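PDB 6IO1: aminotransferase, class III from Thermomicrobium roseum, which is a thermostable (S)-enantioselective omega-transaminase that probably uses pyridoxal 5'-phosphate to move amino groups between amines and carbonyl compounds. Local coordinates for residues B[144-150]-B[219-225]; B[183-187]-B[205-209]; B[283-287]-B[299-304]. Numbering follows the deposited sequence.

Contact 1. Residues B[144-150]-B[219-225]; sequences RVKILSR and ETIAAFI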
loop_
_atom_site.group_PDB
_atom_site.type_symbol
_atom_site.label_atom_id
_atom_site.label_comp_id
_atom_site.label_asym_id
_atom_site.label_seq_id
_atom_site.Cartn_x
_atom_site.Cartn_y
_atom_site.Cartn_z
ATOM N N ARG B 144 -26.295 3.695 -0.705
ATOM C CA ARG B 144 -25.814 2.472 -1.350
ATOM C C ARG B 144 -24.329 2.305 -1.039
ATOM O O ARG B 144 -23.450 2.668 -1.824
ATOM C CB ARG B 144 -26.077 2.533 -2.849
ATOM C CG ARG B 144 -26.099 1.187 -3.542
ATOM C CD ARG B 144 -26.999 1.215 -4.766
ATOM N NE ARG B 144 -27.248 -0.125 -5.288
ATOM C CZ ARG B 144 -28.085 -0.396 -6.283
ATOM N NH1 ARG B 144 -28.255 -1.648 -6.685
ATOM N NH2 ARG B 144 -28.758 0.582 -6.873
ATOM N N VAL B 145 -24.045 1.750 0.141
ATOM C CA VAL B 145 -22.664 1.668 0.614
ATOM C C VAL B 145 -22.277 0.263 1.066
ATOM O O VAL B 145 -21.088 -0.029 1.241
ATOM C CB VAL B 145 -22.425 2.673 1.757
ATOM C CG1 VAL B 145 -22.639 4.100 1.272
ATOM C CG2 VAL B 145 -23.333 2.361 2.936
ATOM N N LYS B 146 -23.258 -0.615 1.265
ATOM C CA LYS B 146 -22.964 -1.949 1.779
ATOM C C LYS B 146 -22.156 -2.764 0.774
ATOM O O LYS B 146 -22.385 -2.689 -0.432
ATOM C CB LYS B 146 -24.258 -2.684 2.128
ATOM C CG LYS B 146 -25.079 -2.013 3.214
ATOM C CD LYS B 146 -26.301 -2.843 3.569
ATOM C CE LYS B 146 -27.262 -2.060 4.449
ATOM N NZ LYS B 146 -28.540 -2.794 4.659
ATOM N N ILE B 147 -21.219 -3.564 1.275
ATOM C CA ILE B 147 -20.359 -4.385 0.432
ATOM C C ILE B 147 -20.601 -5.849 0.767
ATOM O O ILE B 147 -20.493 -6.251 1.932
ATOM C CB ILE B 147 -18.872 -4.025 0.606
ATOM C CG1 ILE B 147 -18.631 -2.562 0.227
ATOM C CG2 ILE B 147 -18.000 -4.949 -0.233
ATOM C CD1 ILE B 147 -18.631 -2.306 -1.267
ATOM N N LEU B 148 -20.926 -6.640 -0.251
ATOM C CA LEU B 148 -21.130 -8.071 -0.084
ATOM C C LEU B 148 -19.806 -8.805 -0.254
ATOM O O LEU B 148 -19.085 -8.584 -1.232
ATOM C CB LEU B 148 -22.157 -8.597 -1.086
ATOM C CG LEU B 148 -23.623 -8.234 -0.835
ATOM C CD1 LEU B 148 -24.478 -8.608 -2.036
ATOM C CD2 LEU B 148 -24.141 -8.907 0.426
ATOM N N SER B 149 -19.498 -9.681 0.700
ATOM C CA SER B 149 -18.300 -10.505 0.662
ATOM C C SER B 149 -18.678 -11.894 1.158
ATOM O O SER B 149 -19.836 -12.159 1.491
ATOM C CB SER B 149 -17.169 -9.890 1.494
ATOM O OG SER B 149 -15.942 -10.557 1.252
ATOM N N ARG B 150 -17.702 -12.795 1.187
ATOM C CA ARG B 150 -17.962 -14.180 1.543
ATOM C C ARG B 150 -17.048 -14.635 2.672
ATOM O O ARG B 150 -15.960 -14.093 2.884
ATOM C CB ARG B 150 -17.791 -15.107 0.332
ATOM C CG ARG B 150 -18.703 -14.765 -0.834
ATOM C CD ARG B 150 -18.317 -15.532 -2.083
ATOM N NE ARG B 150 -16.996 -15.151 -2.573
ATOM C CZ ARG B 150 -16.399 -15.711 -3.619
ATOM N NH1 ARG B 150 -17.016 -16.662 -4.305
ATOM N NH2 ARG B 150 -15.194 -15.303 -3.994
ATOM N N GLU B 219 -31.220 -1.630 -2.693
ATOM C CA GLU B 219 -30.870 -0.226 -2.876
ATOM C C GLU B 219 -29.781 0.246 -1.921
ATOM O O GLU B 219 -29.270 1.357 -2.099
ATOM C CB GLU B 219 -32.114 0.656 -2.715
ATOM C CG GLU B 219 -32.651 0.765 -1.293
ATOM C CD GLU B 219 -33.454 -0.450 -0.864
ATOM O OE1 GLU B 219 -33.770 -0.554 0.341
ATOM O OE2 GLU B 219 -33.769 -1.297 -1.725
ATOM N N THR B 220 -29.425 -0.552 -0.916
ATOM C CA THR B 220 -28.373 -0.199 0.028
ATOM C C THR B 220 -27.051 -0.906 -0.250
ATOM O O THR B 220 -26.073 -0.653 0.458
ATOM C CB THR B 220 -28.822 -0.506 1.460
ATOM O OG1 THR B 220 -28.969 -1.923 1.624
ATOM C CG2 THR B 220 -30.149 0.173 1.762
ATOM N N ILE B 221 -26.991 -1.769 -1.261
ATOM C CA ILE B 221 -25.811 -2.585 -1.533
ATOM C C ILE B 221 -25.080 -1.995 -2.734
ATOM O O ILE B 221 -25.586 -2.024 -3.860
ATOM C CB ILE B 221 -26.184 -4.054 -1.771
ATOM C CG1 ILE B 221 -26.929 -4.615 -0.559
ATOM C CG2 ILE B 221 -24.938 -4.875 -2.061
ATOM C CD1 ILE B 221 -27.372 -6.051 -0.724
ATOM N N ALA B 222 -23.882 -1.462 -2.488
ATOM C CA ALA B 222 -23.082 -0.866 -3.550
ATOM C C ALA B 222 -22.479 -1.923 -4.467
ATOM O O ALA B 222 -22.531 -1.790 -5.696
ATOM C CB ALA B 222 -21.982 0.007 -2.946
ATOM N N ALA B 223 -21.905 -2.985 -3.901
ATOM C CA ALA B 223 -21.172 -3.931 -4.734
ATOM C C ALA B 223 -20.991 -5.264 -4.018
ATOM O O ALA B 223 -21.240 -5.399 -2.817
ATOM C CB ALA B 223 -19.807 -3.363 -5.141
ATOM N N PHE B 224 -20.552 -6.250 -4.800
ATOM C CA PHE B 224 -20.134 -7.567 -4.336
ATOM C C PHE B 224 -18.676 -7.737 -4.735
ATOM O O PHE B 224 -18.316 -7.480 -5.888
ATOM C CB PHE B 224 -21.023 -8.663 -4.955
ATOM C CG PHE B 224 -20.519 -10.081 -4.758
ATOM C CD1 PHE B 224 -19.472 -10.587 -5.518
ATOM C CD2 PHE B 224 -21.136 -10.923 -3.846
ATOM C CE1 PHE B 224 -19.026 -11.885 -5.344
ATOM C CE2 PHE B 224 -20.696 -12.225 -3.671
ATOM C CZ PHE B 224 -19.640 -12.705 -4.421
ATOM N N ILE B 225 -17.839 -8.167 -3.795
ATOM C CA ILE B 225 -16.415 -8.360 -4.046
ATOM C C ILE B 225 -16.065 -9.820 -3.792
ATOM O O ILE B 225 -16.494 -10.404 -2.790
ATOM C CB ILE B 225 -15.548 -7.416 -3.189
ATOM C CG1 ILE B 225 -14.068 -7.584 -3.544
ATOM C CG2 ILE B 225 -15.788 -7.639 -1.700
ATOM C CD1 ILE B 225 -13.191 -6.456 -3.051
HETATM O O HOH W 1 -15.807 -12.602 -1.424
#

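Contact 2. Residues B[183-187]-B[205-209]; sequences HLTAP and LVQEL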
loop_
_atom_site.group_PDB
_atom_site.type_symbol
_atom_site.label_atom_id
_atom_site.label_comp_id
_atom_site.label_asym_id
_atom_site.label_seq_id
_atom_site.Cartn_x
_atom_site.Cartn_y
_atom_site.Cartn_z
ATOM N N HIS B 183 -21.169 -10.673 4.946
ATOM C CA HIS B 183 -20.407 -11.859 4.578
ATOM C C HIS B 183 -21.353 -13.001 4.239
ATOM O O HIS B 183 -22.212 -13.367 5.048
ATOM C CB HIS B 183 -19.445 -12.253 5.696
ATOM C CG HIS B 183 -18.323 -11.281 5.868
ATOM N ND1 HIS B 183 -18.381 -10.225 6.752
ATOM C CD2 HIS B 183 -17.136 -11.175 5.229
ATOM C CE1 HIS B 183 -17.264 -9.524 6.667
ATOM N NE2 HIS B 183 -16.492 -10.079 5.750
ATOM N N LEU B 184 -21.190 -13.551 3.039
ATOM C CA LEU B 184 -21.947 -14.696 2.567
ATOM C C LEU B 184 -21.164 -15.984 2.829
ATOM O O LEU B 184 -19.992 -15.964 3.211
ATOM C CB LEU B 184 -22.261 -14.547 1.077
ATOM C CG LEU B 184 -23.008 -13.307 0.588
ATOM C CD1 LEU B 184 -22.760 -13.067 -0.896
ATOM C CD2 LEU B 184 -24.492 -13.443 0.854
ATOM N N THR B 185 -21.830 -17.121 2.633
ATOM C CA THR B 185 -21.155 -18.403 2.780
ATOM C C THR B 185 -20.214 -18.655 1.608
ATOM O O THR B 185 -20.471 -18.243 0.474
ATOM C CB THR B 185 -22.157 -19.554 2.888
ATOM O OG1 THR B 185 -22.756 -19.799 1.609
ATOM C CG2 THR B 185 -23.235 -19.239 3.908
ATOM N N ALA B 186 -19.084 -19.302 1.904
ATOM C CA ALA B 186 -18.086 -19.654 0.868
ATOM C C ALA B 186 -18.614 -20.827 0.033
ATOM O O ALA B 186 -19.235 -21.733 0.621
ATOM C CB ALA B 186 -16.778 -20.003 1.532
ATOM N N PRO B 187 -18.359 -20.883 -1.294
ATOM C CA PRO B 187 -18.808 -22.009 -2.116
ATOM C C PRO B 187 -17.748 -23.101 -1.913
ATOM O O PRO B 187 -16.972 -23.359 -2.813
ATOM C CB PRO B 187 -18.731 -21.441 -3.538
ATOM C CG PRO B 187 -17.588 -20.451 -3.472
ATOM C CD PRO B 187 -17.648 -19.867 -2.074
ATOM N N LEU B 205 -26.648 -21.610 -3.091
ATOM C CA LEU B 205 -25.891 -20.368 -2.964
ATOM C C LEU B 205 -26.648 -19.190 -3.570
ATOM O O LEU B 205 -26.669 -18.092 -2.998
ATOM C CB LEU B 205 -24.518 -20.526 -3.617
ATOM C CG LEU B 205 -23.629 -21.614 -3.009
ATOM C CD1 LEU B 205 -22.565 -22.058 -3.998
ATOM C CD2 LEU B 205 -22.996 -21.139 -1.708
ATOM N N VAL B 206 -27.279 -19.403 -4.728
ATOM C CA VAL B 206 -28.062 -18.348 -5.363
ATOM C C VAL B 206 -29.234 -17.949 -4.477
ATOM O O VAL B 206 -29.542 -16.760 -4.323
ATOM C CB VAL B 206 -28.537 -18.805 -6.755
ATOM C CG1 VAL B 206 -29.614 -17.873 -7.292
ATOM C CG2 VAL B 206 -27.365 -18.878 -7.715
ATOM N N GLN B 207 -29.904 -18.939 -3.879
ATOM C CA GLN B 207 -31.020 -18.645 -2.987
ATOM C C GLN B 207 -30.562 -17.827 -1.788
ATOM O O GLN B 207 -31.225 -16.855 -1.394
ATOM C CB GLN B 207 -31.660 -19.956 -2.533
ATOM C CG GLN B 207 -32.897 -19.818 -1.671
ATOM C CD GLN B 207 -33.623 -21.139 -1.517
ATOM O OE1 GLN B 207 -34.625 -21.393 -2.187
ATOM N NE2 GLN B 207 -33.111 -21.998 -0.643
ATOM N N GLU B 208 -29.422 -18.198 -1.203
ATOM C CA GLU B 208 -28.897 -17.434 -0.076
ATOM C C GLU B 208 -28.572 -16.001 -0.480
ATOM O O GLU B 208 -28.893 -15.056 0.252
ATOM C CB GLU B 208 -27.662 -18.119 0.497
ATOM C CG GLU B 208 -26.906 -17.244 1.470
ATOM C CD GLU B 208 -25.509 -17.732 1.718
ATOM O OE1 GLU B 208 -25.202 -18.880 1.327
ATOM O OE2 GLU B 208 -24.703 -16.961 2.283
ATOM N N LEU B 209 -27.940 -15.816 -1.642
ATOM C CA LEU B 209 -27.597 -14.469 -2.093
ATOM C C LEU B 209 -28.847 -13.622 -2.298
ATOM O O LEU B 209 -28.910 -12.466 -1.859
ATOM C CB LEU B 209 -26.778 -14.537 -3.383
ATOM C CG LEU B 209 -26.530 -13.204 -4.096
ATOM C CD1 LEU B 209 -25.820 -12.219 -3.176
ATOM C CD2 LEU B 209 -25.737 -13.415 -5.375
#

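Contact 3. Residues B[283-287]-B[299-304]; sequences DIVTF and GGVGVS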
loop_
_atom_site.group_PDB
_atom_site.type_symbol
_atom_site.label_atom_id
_atom_site.label_comp_id
_atom_site.label_asym_id
_atom_site.label_seq_id
_atom_site.Cartn_x
_atom_site.Cartn_y
_atom_site.Cartn_z
ATOM N N ASP B 283 -17.710 -5.182 -13.305
ATOM C CA ASP B 283 -17.678 -3.733 -13.446
ATOM C C ASP B 283 -16.348 -3.169 -12.969
ATOM O O ASP B 283 -15.864 -2.170 -13.513
ATOM C CB ASP B 283 -18.836 -3.103 -12.673
ATOM C CG ASP B 283 -20.170 -3.748 -12.995
ATOM O OD1 ASP B 283 -20.694 -3.515 -14.105
ATOM O OD2 ASP B 283 -20.694 -4.491 -12.139
ATOM N N ILE B 284 -15.751 -3.793 -11.956
ATOM C CA ILE B 284 -14.468 -3.378 -11.402
ATOM C C ILE B 284 -13.611 -4.620 -11.198
ATOM O O ILE B 284 -14.107 -5.666 -10.767
ATOM C CB ILE B 284 -14.638 -2.611 -10.072
ATOM C CG1 ILE B 284 -15.535 -1.388 -10.260
ATOM C CG2 ILE B 284 -13.292 -2.187 -9.517
ATOM C CD1 ILE B 284 -15.929 -0.716 -8.964
ATOM N N VAL B 285 -12.326 -4.504 -11.517
ATOM C CA VAL B 285 -11.360 -5.573 -11.314
ATOM C C VAL B 285 -10.177 -5.011 -10.537
ATOM O O VAL B 285 -9.765 -3.868 -10.758
ATOM C CB VAL B 285 -10.896 -6.195 -12.650
ATOM C CG1 VAL B 285 -10.230 -5.150 -13.541
ATOM C CG2 VAL B 285 -9.952 -7.342 -12.381
ATOM N N THR B 286 -9.658 -5.796 -9.601
ATOM C CA THR B 286 -8.477 -5.423 -8.838
ATOM C C THR B 286 -7.368 -6.424 -9.117
ATOM O O THR B 286 -7.624 -7.626 -9.244
ATOM C CB THR B 286 -8.767 -5.371 -7.336
ATOM O OG1 THR B 286 -9.106 -6.681 -6.866
ATOM C CG2 THR B 286 -9.918 -4.426 -7.054
ATOM N N PHE B 287 -6.137 -5.931 -9.213
ATOM C CA PHE B 287 -5.015 -6.794 -9.546
ATOM C C PHE B 287 -3.779 -6.346 -8.785
ATOM O O PHE B 287 -3.676 -5.203 -8.338
ATOM C CB PHE B 287 -4.734 -6.809 -11.057
ATOM C CG PHE B 287 -4.694 -5.443 -11.685
ATOM C CD1 PHE B 287 -5.857 -4.838 -12.132
ATOM C CD2 PHE B 287 -3.493 -4.773 -11.844
ATOM C CE1 PHE B 287 -5.826 -3.588 -12.716
ATOM C CE2 PHE B 287 -3.455 -3.521 -12.428
ATOM C CZ PHE B 287 -4.623 -2.928 -12.865
ATOM N N GLY B 299 0.117 -2.618 -8.070
ATOM C CA GLY B 299 -1.251 -3.082 -8.028
ATOM C C GLY B 299 -2.085 -2.124 -8.850
ATOM O O GLY B 299 -1.582 -1.123 -9.359
ATOM N N GLY B 300 -3.367 -2.430 -8.985
ATOM C CA GLY B 300 -4.216 -1.515 -9.725
ATOM C C GLY B 300 -5.677 -1.896 -9.664
ATOM O O GLY B 300 -6.048 -2.999 -9.251
ATOM N N VAL B 301 -6.498 -0.948 -10.110
ATOM C CA VAL B 301 -7.938 -1.113 -10.244
ATOM C C VAL B 301 -8.327 -0.711 -11.657
ATOM O O VAL B 301 -7.931 0.360 -12.134
ATOM C CB VAL B 301 -8.707 -0.261 -9.217
ATOM C CG1 VAL B 301 -10.204 -0.417 -9.411
ATOM C CG2 VAL B 301 -8.304 -0.640 -7.809
ATOM N N GLY B 302 -9.101 -1.564 -12.320
ATOM C CA GLY B 302 -9.667 -1.271 -13.621
ATOM C C GLY B 302 -11.180 -1.190 -13.519
ATOM O O GLY B 302 -11.818 -2.046 -12.907
ATOM N N VAL B 303 -11.737 -0.148 -14.121
ATOM C CA VAL B 303 -13.166 0.102 -14.097
ATOM C C VAL B 303 -13.679 0.223 -15.524
ATOM O O VAL B 303 -12.944 0.557 -16.472
ATOM C CB VAL B 303 -13.534 1.358 -13.276
ATOM C CG1 VAL B 303 -12.944 1.276 -11.876
ATOM C CG2 VAL B 303 -13.073 2.620 -13.988
ATOM N N SER B 304 -14.972 -0.069 -15.650
ATOM C CA SER B 304 -15.710 -0.020 -16.895
ATOM C C SER B 304 -15.884 1.419 -17.360
ATOM O O SER B 304 -15.708 2.378 -16.602
ATOM C CB SER B 304 -17.080 -0.678 -16.724
ATOM O OG SER B 304 -17.904 0.087 -15.858
HETATM O O HOH W 2 -20.237 -1.214 -15.255
#

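Contact 1. Residues B[144-150]-B[219-225]
A bulged pair of parallel strands illustrates how backbone register decides which side chains pack together. Strands 146-150 and 221-225 run 4.7 Å apart at their closest, inclined by 17°. L148 is flanked by two bulky neighbours on the same face of the sheet: its CD1 lies 3.8 Å from CG2 of I221, and its CB 3.8 Å from CD2 of F224. Beyond the ring, CD of R150 comes within 3.9 Å of CZ of F224.

On the opposite face, the small side chain of A223 leaves a shallow hollow over which I147 leans, its CD1 4.2 Å from CB of A223, while its CG2 meets CG2 of I225 at 3.8 Å. I129 and A132 of helix 121-138 pack over this face. The bulge falls between K146 and I147, where A222 is the extra residue; its N donates to O of K146 (2.8 Å), and the regular pattern resumes with L148 N to A223 O and I225 N to L148 O, both 2.9 Å. Before the strand, R144 reaches across, NE bonding to O of I221 at 2.9 Å. At the far end a water joins NE of R150 (3.0 Å) to O of I225 (2.7 Å), and NH2 of R150 is hydrogen-bonded to O of E227. Neighbouring parallel strands backed by a helix characterise the central sheet of the large domain in fold-type I pyridoxal-phosphate enzymes.

Contact 2. Residues B[183-187]-B[205-209]
E208 stretches its side chain from helix 198-216 across to the point where strand 181-184 gives way to loop, so that its carboxylate lies against L184 and T185. OE2 sits 3.6 Å from both CA and CB of L184, and it accepts a hydrogen bond of 2.9 Å from N of T185. OE1 receives the hydroxyl of the same threonine, OG1 to OE1 being 2.6 Å. The nearly extended side chain, t at both chi1 and chi2, brings the two oxygens to two donors of a single residue.

Leucines one turn apart on the helix frame this pair of hydrogen bonds. On one side, CD1 of L209 meets CD1 of L184 at 3.9 Å; on the other, CD1 of L205 rests 3.9 Å from CB of P187, while its CD2 comes within 3.6 Å of OG1 of T185. Residues 205, 208 and 209 thus present one stripe of the helix to the chain leaving the strand. The leucines also touch helix 242-253, L205 at Y242 and L209 at I246, and L209 reaches L148 of the adjoining strand.

Helix 198-216 lies in the connection from strand 181-184 to the parallel strand 221-226, and the contact packs it against the end of the first of these, an outermost strand of the central sheet within the chain. Its chemistry implies a directional fit: a carboxylate is met here by neutral donors, one from the backbone and one from a hydroxyl, while apolar contacts at L184 and P187 complete the fit around it.

Contact 3. Residues B[283-287]-B[299-304]
This is an antiparallel strand pair, the two arms of a hairpin within the large mixed sheet, with strand 256-260 beside residues 284-287. Two hydrogen-bonded pairs hold it: V285 with G302, through V285 N to G302 O and G302 N to V285 O, and F287 with G300, through F287 N to G300 O and G300 N to F287 O, all 2.9 Å. At the far end, S304 N donates to D283 O (3.1 Å), and a water links D283 OD1 (2.6 Å) with S304 OG (2.7 Å); D283 OD2 accepts a hydrogen bond from N of L257.

F287 lies over G300, whose CA stands 3.7 Å from the ring centroid in a CH-pi contact. On the other face, I284 CG2 meets V301 CG1 at 3.6 Å, while T286 turns its OG1 to the cofactor-pocket residue N125. Chemically, G300 makes room for the F287 ring, where a beta carbon would clash with CZ, and the bare G302 eases the fit beside V285; branched side chains fill the other face.

All three contacts reach one seven-stranded sheet; contact 2 packs a helix on the end of its outermost strand 181-184. Contact 2 is nested in the chain loop closed by contact 1 and touches it directly: their centres are 14 Å apart, S149 O to L184 N is 2.5 Å, a probable hydrogen bond, and F224 CE2 packs on L184 CD1 at 3.6 Å. Contact 3 follows later, its centre 16 Å from contact 1's and 23 Å from contact 2's. Proximity to the bound PMP falls across the sheet: the side chain of T286 is about 6 Å away, I225 about 8 Å and P187 about 13 Å. The connection within contact 3 carries the pocket residue K289.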